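Local structure of putative HTH-type transcriptional regulator PF0864 (Pyrococcus furiosus, 2IA0) at the interface of chains A and B. The protein probably binds DNA sequence-specifically as a transcriptional regulator of the AsnC family, through a winged helix-turn-helix domain. Sequence-based numbering; all coordinates share one arbitrary frame. Chains: chain A/B, Putative HTH-type transcriptional regulator PF0864.

The interface of chains A and B. Residues chain A 29-31, 65-66; chain B 61, 64.
A:Arg31 and A:Ile66 clamp the ring of B:Tyr64 between them, a clear case of an aromatic side chain held on both faces by aliphatic groups of a partner subunit. One face carries the side chain of A:Arg31, whose CG methylene lies 3.9 Å from the centroid of the B:Tyr64 ring, displaced toward the rim, while the next methylene, CD, lies over the rim at CD2 of the same ring. Against the opposite face sits the A:Ile66 methyl CG2, 3.7 Å from B:Tyr64 CE1; chi1 of 59° turns CG1 aside between backbone N and carbonyl carbon and leaves this methyl toward the ring. The same methyl also touches CG2 of B:Ile61 at 3.9 Å, which carries the apolar contact between the chains on to a second residue of strand 61-68.

Polar bonds within chain A probably fix the arginine in this pose. Its chain bends at chi3 (-33°), bringing the guanidinium side-on to the A:Asp29 carboxylate: A:Arg31 NH1 forms a salt bridge with A:Asp29 OD2 at 2.9 Å, and NE bonds to OD1, which also accepts the backbone N of A:Arg31. An alanine in place of A:Arg31 would probably strip the methylene cover from one face of the tyrosine ring and leave the A:Asp29 carboxylate without its charged mate. Between the chains, A:Ala30 N donates to B:Tyr64 O at 3.0 Å, nearly straight at the hydrogen but from above the carbonyl plane.

A:Ile66 and B:Tyr64 pair as an antiparallel bridge between the two copies of strand 61-68, while A:Asp29, A:Ala30 and A:Arg31 come from the loop between helices 17-26 and 34-41, so the contact probably helps join the predicted winged helix-turn-helix regions of the two-fold dimer.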
# COMPACT_ATOMS: atom_id res chain seq x y z
N ASP A 29 -7.83 -8.65 11.78
CA ASP A 29 -9.27 -8.38 11.80
C ASP A 29 -9.56 -7.32 12.87
O ASP A 29 -9.68 -7.64 14.04
CB ASP A 29 -10.05 -9.70 12.06
CG ASP A 29 -11.56 -9.52 11.96
OD1 ASP A 29 -12.01 -8.36 11.96
OD2 ASP A 29 -12.30 -10.53 11.86
N ALA A 30 -9.66 -6.06 12.44
CA ALA A 30 -9.89 -4.95 13.38
C ALA A 30 -11.31 -4.88 13.95
O ALA A 30 -11.59 -4.02 14.78
CB ALA A 30 -9.47 -3.61 12.76
N ARG A 31 -12.20 -5.78 13.52
CA ARG A 31 -13.54 -5.92 14.12
C ARG A 31 -13.45 -6.63 15.48
O ARG A 31 -14.42 -6.67 16.23
CB ARG A 31 -14.46 -6.75 13.23
CG ARG A 31 -15.00 -6.08 11.97
CD ARG A 31 -15.73 -7.10 11.09
NE ARG A 31 -15.12 -8.44 11.18
CZ ARG A 31 -15.65 -9.57 10.69
NH1 ARG A 31 -15.00 -10.73 10.87
NH2 ARG A 31 -16.81 -9.56 10.04
N THR A 65 -9.22 1.12 9.03
CA THR A 65 -9.72 1.24 7.67
C THR A 65 -10.31 -0.09 7.13
O THR A 65 -10.30 -1.13 7.81
CB THR A 65 -8.63 1.89 6.74
OG1 THR A 65 -9.18 2.19 5.44
CG2 THR A 65 -7.43 1.00 6.60
N ILE A 66 -10.88 -0.03 5.93
CA ILE A 66 -11.33 -1.24 5.25
C ILE A 66 -10.53 -1.48 3.96
O ILE A 66 -9.87 -0.59 3.43
CB ILE A 66 -12.85 -1.21 4.93
CG1 ILE A 66 -13.17 0.00 4.05
CG2 ILE A 66 -13.70 -1.29 6.23
CD1 ILE A 66 -14.36 -0.20 3.16
N ILE B 61 -16.78 -4.99 0.98
CA ILE B 61 -15.90 -4.82 2.14
C ILE B 61 -15.29 -6.20 2.42
O ILE B 61 -15.97 -7.13 2.84
CB ILE B 61 -16.65 -4.30 3.40
CG1 ILE B 61 -17.31 -2.93 3.12
CG2 ILE B 61 -15.70 -4.19 4.59
CD1 ILE B 61 -18.43 -2.54 4.10
N TYR B 64 -11.57 -5.57 7.52
CA TYR B 64 -11.25 -4.44 8.41
C TYR B 64 -9.84 -4.62 8.98
O TYR B 64 -9.49 -5.68 9.49
CB TYR B 64 -12.23 -4.37 9.59
CG TYR B 64 -13.63 -4.04 9.19
CD1 TYR B 64 -14.21 -2.84 9.55
CD2 TYR B 64 -14.39 -4.93 8.44
CE1 TYR B 64 -15.49 -2.52 9.17
CE2 TYR B 64 -15.70 -4.63 8.07
CZ TYR B 64 -16.23 -3.42 8.42
OH TYR B 64 -17.51 -3.10 8.04